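Local coordinates for AclR protein (Streptomyces galilaeus, PDB 2GEY) that probably hydroxylates an aromatic polyketide intermediate during antibiotic biosynthesis, as a putative hydroxylase built on the SnoaL-like fold, at residues F58-L63 against G96-W101; A83-Q86 against G91-P94; L126-R129 against P134-P137. All blocks are in the same frame, centred on the assembly; numbering follows the deposited sequence.

Contact 1 (F58-L63 against G96-W101); sequences FPDLQL and GQRVSW
Arg98, at the start of strand 98-110, reaches back toward Asp60 through a chain folded at chi2 and chi3. Its NH1 comes within 3.9 Å of Asp60 OD2, a long salt bridge in which OD2 lies at the guanidinium edge while the two planes stand 84° apart. A water bridges the gap with shorter bonds: it accepts from Arg98 NH1 at 2.9 Å and donates to the backbone O of Asp60 at 2.7 Å. Thr84 OG1, on the strand between, hydrogen-bonds both Asp60 OD2 and Arg98 NH1. One residue on, Val99 aims CG2 at the Phe58 ring, 3.7 Å from CE1. Trp101 then swings its indole over the same ring: with CG between the backbone N and the carbonyl carbon (chi1 65°), the six-membered ring presents its edge to the Phe58 face in a T-shaped pair, centroids 5.2 Å apart and planes at 57°. Through the type I turn from Phe58 to Leu61, the loop entering edge strand 62-71 packs across strand 74-84 onto strand 98-110 of the SnoaL-like sheet. The contact thus splits into an apolar aromatic patch and a hydrated charged margin, where Thr84 and the water probably contribute more than the long ion pair.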
loop_
_atom_site.group_PDB
_atom_site.type_symbol
_atom_site.label_atom_id
_atom_site.label_comp_id
_atom_site.label_asym_id
_atom_site.label_seq_id
_atom_site.Cartn_x
_atom_site.Cartn_y
_atom_site.Cartn_z
ATOM N N PHE A 58 -15.914 13.294 -3.928
ATOM C CA PHE A 58 -14.919 13.487 -4.984
ATOM C C PHE A 58 -15.532 13.221 -6.371
ATOM O O PHE A 58 -15.153 12.266 -7.057
ATOM C CB PHE A 58 -13.737 12.563 -4.711
ATOM C CG PHE A 58 -13.178 12.716 -3.326
ATOM C CD1 PHE A 58 -12.495 13.869 -2.974
ATOM C CD2 PHE A 58 -13.377 11.733 -2.361
ATOM C CE1 PHE A 58 -11.993 14.036 -1.693
ATOM C CE2 PHE A 58 -12.869 11.892 -1.073
ATOM C CZ PHE A 58 -12.184 13.049 -0.742
ATOM N N PRO A 59 -16.468 14.087 -6.794
ATOM C CA PRO A 59 -17.298 13.839 -7.987
ATOM C C PRO A 59 -16.554 13.807 -9.321
ATOM O O PRO A 59 -17.110 13.334 -10.320
ATOM C CB PRO A 59 -18.292 14.998 -7.965
ATOM C CG PRO A 59 -17.630 16.066 -7.201
ATOM C CD PRO A 59 -16.823 15.366 -6.150
ATOM N N ASP A 60 -15.325 14.316 -9.335
ATOM C CA ASP A 60 -14.510 14.364 -10.543
ATOM C C ASP A 60 -13.337 13.393 -10.474
ATOM O O ASP A 60 -12.360 13.530 -11.217
ATOM C CB ASP A 60 -14.002 15.790 -10.767
ATOM C CG ASP A 60 -13.151 16.311 -9.619
ATOM O OD1 ASP A 60 -12.925 15.597 -8.614
ATOM O OD2 ASP A 60 -12.707 17.466 -9.723
ATOM N N LEU A 61 -13.418 12.405 -9.591
ATOM C CA LEU A 61 -12.264 11.549 -9.353
ATOM C C LEU A 61 -11.849 10.818 -10.627
ATOM O O LEU A 61 -12.681 10.527 -11.501
ATOM C CB LEU A 61 -12.511 10.568 -8.206
ATOM C CG LEU A 61 -13.595 9.506 -8.397
ATOM C CD1 LEU A 61 -13.065 8.289 -9.158
ATOM C CD2 LEU A 61 -14.154 9.086 -7.035
ATOM N N GLN A 62 -10.553 10.562 -10.740
ATOM C CA GLN A 62 -9.996 9.811 -11.862
ATOM C C GLN A 62 -9.013 8.784 -11.339
ATOM O O GLN A 62 -8.215 9.084 -10.446
ATOM C CB GLN A 62 -9.293 10.760 -12.847
ATOM C CG GLN A 62 -10.240 11.640 -13.630
ATOM C CD GLN A 62 -11.006 10.857 -14.676
ATOM O OE1 GLN A 62 -10.439 10.456 -15.698
ATOM N NE2 GLN A 62 -12.297 10.623 -14.424
ATOM N N LEU A 63 -9.102 7.573 -11.879
ATOM C CA LEU A 63 -8.189 6.483 -11.555
ATOM C C LEU A 63 -7.145 6.374 -12.639
ATOM O O LEU A 63 -7.492 6.246 -13.818
ATOM C CB LEU A 63 -8.929 5.151 -11.483
ATOM C CG LEU A 63 -9.710 4.841 -10.212
ATOM C CD1 LEU A 63 -10.742 5.895 -9.929
ATOM C CD2 LEU A 63 -10.351 3.475 -10.347
ATOM N N GLY A 96 -12.393 22.280 -1.999
ATOM C CA GLY A 96 -12.123 22.493 -3.416
ATOM C C GLY A 96 -10.667 22.198 -3.749
ATOM O O GLY A 96 -10.229 22.437 -4.875
ATOM N N GLN A 97 -9.925 21.678 -2.771
ATOM C CA GLN A 97 -8.519 21.317 -2.946
ATOM C C GLN A 97 -8.395 20.092 -3.826
ATOM O O GLN A 97 -9.220 19.183 -3.734
ATOM C CB GLN A 97 -7.875 20.907 -1.617
ATOM C CG GLN A 97 -7.220 21.980 -0.799
ATOM C CD GLN A 97 -6.167 21.384 0.134
ATOM O OE1 GLN A 97 -4.990 21.744 0.070
ATOM N NE2 GLN A 97 -6.584 20.432 0.975
ATOM N N ARG A 98 -7.334 20.040 -4.624
ATOM C CA ARG A 98 -6.963 18.797 -5.287
ATOM C C ARG A 98 -6.382 17.823 -4.268
ATOM O O ARG A 98 -5.593 18.208 -3.400
ATOM C CB ARG A 98 -5.945 19.044 -6.398
ATOM C CG ARG A 98 -6.471 19.878 -7.552
ATOM C CD ARG A 98 -7.512 19.115 -8.371
ATOM N NE ARG A 98 -6.885 18.059 -9.158
ATOM C CZ ARG A 98 -7.536 17.097 -9.811
ATOM N NH1 ARG A 98 -8.866 17.014 -9.780
ATOM N NH2 ARG A 98 -6.837 16.207 -10.501
ATOM N N VAL A 99 -6.761 16.556 -4.395
ATOM C CA VAL A 99 -6.319 15.516 -3.490
ATOM C C VAL A 99 -5.897 14.302 -4.298
ATOM O O VAL A 99 -6.215 14.200 -5.488
ATOM C CB VAL A 99 -7.421 15.112 -2.482
ATOM C CG1 VAL A 99 -7.866 16.322 -1.648
ATOM C CG2 VAL A 99 -8.622 14.465 -3.188
ATOM N N SER A 100 -5.187 13.397 -3.635
ATOM C CA SER A 100 -4.760 12.138 -4.229
ATOM C C SER A 100 -4.654 11.038 -3.178
ATOM O O SER A 100 -4.476 11.301 -1.974
ATOM C CB SER A 100 -3.414 12.306 -4.944
ATOM O OG SER A 100 -2.381 12.600 -4.008
ATOM N N TRP A 101 -4.769 9.800 -3.637
ATOM C CA TRP A 101 -4.421 8.658 -2.824
ATOM C C TRP A 101 -4.045 7.486 -3.723
ATOM O O TRP A 101 -4.067 7.605 -4.951
ATOM C CB TRP A 101 -5.528 8.318 -1.804
ATOM C CG TRP A 101 -6.831 7.860 -2.348
ATOM C CD1 TRP A 101 -7.234 6.573 -2.524
ATOM C CD2 TRP A 101 -7.937 8.683 -2.733
ATOM N NE1 TRP A 101 -8.511 6.538 -3.014
ATOM C CE2 TRP A 101 -8.972 7.821 -3.146
ATOM C CE3 TRP A 101 -8.152 10.066 -2.764
ATOM C CZ2 TRP A 101 -10.207 8.296 -3.591
ATOM C CZ3 TRP A 101 -9.368 10.537 -3.212
ATOM C CH2 TRP A 101 -10.384 9.652 -3.621
HETATM O O HOH W 1 -10.309 15.213 -11.605
#

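Contact 2 (A83-Q86 against G91-P94)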
loop_
_atom_site.group_PDB
_atom_site.type_symbol
_atom_site.label_atom_id
_atom_site.label_comp_id
_atom_site.label_asym_id
_atom_site.label_seq_id
_atom_site.Cartn_x
_atom_site.Cartn_y
_atom_site.Cartn_z
ATOM N N ALA A 83 -8.497 13.818 -7.497
ATOM C CA ALA A 83 -9.816 14.420 -7.483
ATOM C C ALA A 83 -9.773 15.797 -6.847
ATOM O O ALA A 83 -8.734 16.232 -6.351
ATOM C CB ALA A 83 -10.775 13.536 -6.705
ATOM N N THR A 84 -10.926 16.457 -6.856
ATOM C CA THR A 84 -11.126 17.685 -6.095
ATOM C C THR A 84 -12.080 17.370 -4.945
ATOM O O THR A 84 -13.045 16.620 -5.117
ATOM C CB THR A 84 -11.734 18.793 -6.974
ATOM O OG1 THR A 84 -11.054 18.824 -8.231
ATOM C CG2 THR A 84 -11.577 20.128 -6.314
ATOM N N HIS A 85 -11.817 17.953 -3.778
ATOM C CA HIS A 85 -12.655 17.737 -2.605
ATOM C C HIS A 85 -13.846 18.696 -2.656
ATOM O O HIS A 85 -13.735 19.864 -2.265
ATOM C CB HIS A 85 -11.843 17.917 -1.311
ATOM C CG HIS A 85 -12.616 17.606 -0.065
ATOM N ND1 HIS A 85 -12.302 18.148 1.163
ATOM C CD2 HIS A 85 -13.700 16.820 0.136
ATOM C CE1 HIS A 85 -13.156 17.700 2.069
ATOM N NE2 HIS A 85 -14.019 16.900 1.470
ATOM N N GLN A 86 -14.973 18.187 -3.154
ATOM C CA GLN A 86 -16.174 18.990 -3.400
ATOM C C GLN A 86 -17.326 18.684 -2.444
ATOM O O GLN A 86 -18.245 19.497 -2.316
ATOM C CB GLN A 86 -16.675 18.782 -4.836
ATOM C CG GLN A 86 -15.673 19.099 -5.940
ATOM C CD GLN A 86 -15.385 20.585 -6.118
ATOM O OE1 GLN A 86 -14.580 20.966 -6.970
ATOM N NE2 GLN A 86 -16.036 21.430 -5.328
ATOM N N GLY A 91 -16.085 13.869 7.902
ATOM C CA GLY A 91 -16.427 14.991 8.762
ATOM C C GLY A 91 -15.766 16.311 8.404
ATOM O O GLY A 91 -15.936 17.294 9.118
ATOM N N VAL A 92 -15.026 16.348 7.299
ATOM C CA VAL A 92 -14.327 17.562 6.877
ATOM C C VAL A 92 -15.081 18.236 5.736
ATOM O O VAL A 92 -15.356 17.608 4.716
ATOM C CB VAL A 92 -12.891 17.242 6.419
ATOM C CG1 VAL A 92 -12.172 18.509 5.960
ATOM C CG2 VAL A 92 -12.132 16.564 7.539
ATOM N N GLN A 93 -15.408 19.515 5.907
ATOM C CA GLN A 93 -16.128 20.256 4.876
ATOM C C GLN A 93 -15.255 20.436 3.634
ATOM O O GLN A 93 -14.036 20.580 3.748
ATOM C CB GLN A 93 -16.582 21.620 5.398
ATOM C CG GLN A 93 -17.563 21.547 6.566
ATOM C CD GLN A 93 -18.772 20.672 6.269
ATOM O OE1 GLN A 93 -19.428 20.824 5.240
ATOM N NE2 GLN A 93 -19.062 19.745 7.173
ATOM N N PRO A 94 -15.877 20.435 2.444
ATOM C CA PRO A 94 -15.119 20.510 1.200
ATOM C C PRO A 94 -14.332 21.808 1.038
ATOM O O PRO A 94 -14.849 22.890 1.322
ATOM C CB PRO A 94 -16.197 20.395 0.120
ATOM C CG PRO A 94 -17.451 20.801 0.776
ATOM C CD PRO A 94 -17.326 20.352 2.191
#
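Pro94 CA lies over one face of the His85 imidazole, offset toward the rim, 3.7 Å from the ring centroid and 15° off the normal, a CH-pi contact. The histidine is placed there by an extended first torsion: with CG anti to the backbone N (chi1 -176°), His85, just past the end of strand 74-84, throws its ring across to residues 92-94. At its far end the imidazole meets backbone carbonyls. Val92 O lies near the ring plane, 3.4 Å from His85 CE1, and Gln93 O approaches the same carbon obliquely at 3.4 Å. Val92 adds a looser touch, its CG1 sitting 4.1 Å from His85 CE1. The prolyl ring has a second neighbour in the Gln86 backbone, with Pro94 CB 3.3 Å from Gln86 C. Gln93 turns outward, and its NE2 is hydrogen-bonded by Glu88 instead. Thr95, next along the chain, and the more distant Phe58 and Leu130 also touch the histidine, and backbone bonds from His85 to Gly96 and Gln97 tie it to the residues just before strand 98-110. Chemically, the loop closes on a buried imidazole through C-H contacts and van der Waals packing, and the carbonyl oxygens near CE1 would probably polarise that C-H.

Contact 3 (L126-R129 against P134-P137); sequences LLVR and PDVP
Arg129 and Asp135 form a salt bridge between the end of helix 124-129 and the linker that leads to helix 138-155. A single carboxylate oxygen takes both ends of the guanidinium: Arg129 NH1 donates to Asp135 OD2 at 3.3 Å with an N-H...O angle of 152°, and Arg129 NH2 makes a weak bond to the same OD2, also at 3.3 Å. The oxygen sits at the guanidinium edge, almost in its plane, but relative to the aspartate the donor NH1 stands well above the carboxylate plane, 55° out of it. The two flat groups are turned 61° apart, which differs from the coplanar, two-oxygen pairing of a bidentate bridge. Arg129 leaves the helix pointing away from the linker, and bends at chi2 and chi3 bring its end back to the acid. On the other side Asp135 directs its CB toward the helix, and a first torsion that sets CG opposite its own backbone N extends the carboxylate toward the arginine. Next to this bridge Val128 supplies van der Waals packing. Its CG1 rests 3.7 Å from Asp135 CG, against the flank of the acid, while CG2 meets the backbone O of Pro134 at 3.9 Å. Nearby, Leu127 packs on Leu133 of its own chain and on Leu133 of the second subunit, so the subunit interface passes close by. Two long bonds, one of them weak, share a single oxygen and meet it from above the carboxylate plane; on a largely exposed stretch this is consistent with a mainly electrostatic attachment, probably of modest strength, with the Val128 methyls packed against the aspartate and the Pro134 carbonyl.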
loop_
_atom_site.group_PDB
_atom_site.type_symbol
_atom_site.label_atom_id
_atom_site.label_comp_id
_atom_site.label_asym_id
_atom_site.label_seq_id
_atom_site.Cartn_x
_atom_site.Cartn_y
_atom_site.Cartn_z
ATOM N N LEU A 126 -4.281 11.946 1.353
ATOM C CA LEU A 126 -5.603 12.534 1.518
ATOM C C LEU A 126 -5.827 12.969 2.959
ATOM O O LEU A 126 -6.381 14.043 3.214
ATOM C CB LEU A 126 -6.690 11.540 1.096
ATOM C CG LEU A 126 -8.143 12.009 1.233
ATOM C CD1 LEU A 126 -8.392 13.261 0.403
ATOM C CD2 LEU A 126 -9.093 10.898 0.817
ATOM N N LEU A 127 -5.399 12.135 3.903
ATOM C CA LEU A 127 -5.539 12.470 5.320
ATOM C C LEU A 127 -4.791 13.753 5.677
ATOM O O LEU A 127 -5.271 14.543 6.496
ATOM C CB LEU A 127 -5.082 11.313 6.210
ATOM C CG LEU A 127 -5.946 10.049 6.138
ATOM C CD1 LEU A 127 -5.203 8.863 6.747
ATOM C CD2 LEU A 127 -7.294 10.256 6.820
ATOM N N VAL A 128 -3.636 13.967 5.051
ATOM C CA VAL A 128 -2.893 15.213 5.223
ATOM C C VAL A 128 -3.695 16.398 4.662
ATOM O O VAL A 128 -3.828 17.429 5.330
ATOM C CB VAL A 128 -1.493 15.128 4.574
ATOM C CG1 VAL A 128 -0.787 16.483 4.611
ATOM C CG2 VAL A 128 -0.656 14.090 5.291
ATOM N N ARG A 129 -4.239 16.244 3.454
ATOM C CA ARG A 129 -5.021 17.307 2.810
ATOM C C ARG A 129 -6.273 17.671 3.592
ATOM O O ARG A 129 -6.685 18.839 3.617
ATOM C CB ARG A 129 -5.411 16.912 1.384
ATOM C CG ARG A 129 -4.274 16.984 0.394
ATOM C CD ARG A 129 -3.869 18.422 0.070
ATOM N NE ARG A 129 -2.412 18.531 0.084
ATOM C CZ ARG A 129 -1.672 19.103 1.037
ATOM N NH1 ARG A 129 -2.219 19.699 2.095
ATOM N NH2 ARG A 129 -0.351 19.091 0.912
ATOM N N PRO A 134 -0.629 15.803 10.268
ATOM C CA PRO A 134 0.129 17.030 10.046
ATOM C C PRO A 134 0.753 17.093 8.660
ATOM O O PRO A 134 1.174 16.072 8.127
ATOM C CB PRO A 134 1.244 16.958 11.098
ATOM C CG PRO A 134 0.806 15.947 12.078
ATOM C CD PRO A 134 -0.052 14.985 11.348
ATOM N N ASP A 135 0.807 18.295 8.098
ATOM C CA ASP A 135 1.459 18.537 6.816
ATOM C C ASP A 135 2.885 19.026 7.080
ATOM O O ASP A 135 3.113 20.222 7.299
ATOM C CB ASP A 135 0.670 19.582 6.021
ATOM C CG ASP A 135 1.091 19.658 4.565
ATOM O OD1 ASP A 135 2.026 18.934 4.151
ATOM O OD2 ASP A 135 0.466 20.444 3.821
ATOM N N VAL A 136 3.836 18.098 7.071
ATOM C CA VAL A 136 5.229 18.413 7.417
ATOM C C VAL A 136 6.119 18.334 6.180
ATOM O O VAL A 136 6.169 17.301 5.529
ATOM C CB VAL A 136 5.781 17.458 8.490
ATOM C CG1 VAL A 136 7.120 17.976 9.020
ATOM C CG2 VAL A 136 4.787 17.303 9.636
ATOM N N PRO A 137 6.833 19.426 5.852
ATOM C CA PRO A 137 7.755 19.391 4.711
ATOM C C PRO A 137 8.859 18.341 4.841
ATOM O O PRO A 137 9.314 18.050 5.953
ATOM C CB PRO A 137 8.372 20.797 4.707
ATOM C CG PRO A 137 7.463 21.635 5.497
ATOM C CD PRO A 137 6.805 20.750 6.497
#

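Contact 1 and contact 2 touch, their centres about 9 Å apart, and both reach the same mixed sheet, where strand 74-84 lies between strands 62-71 and 98-110. Contact 2 falls within the stretch of chain spanned by contact 1, closing the connection from strand 74-84 to strand 98-110. Contact 3 comes later in the sequence, with its centre about 15 Å from contact 1 and 14 Å from contact 2; it meets contact 1 through Leu126 on Val99 and Trp101 but does not touch contact 2. Contacts 1 and 2 thus order strand ends of the SnoaL-like alpha+beta barrel, while contact 3 joins helix 124-129, packed on the sheet, to the linker before C-terminal helix 138-155.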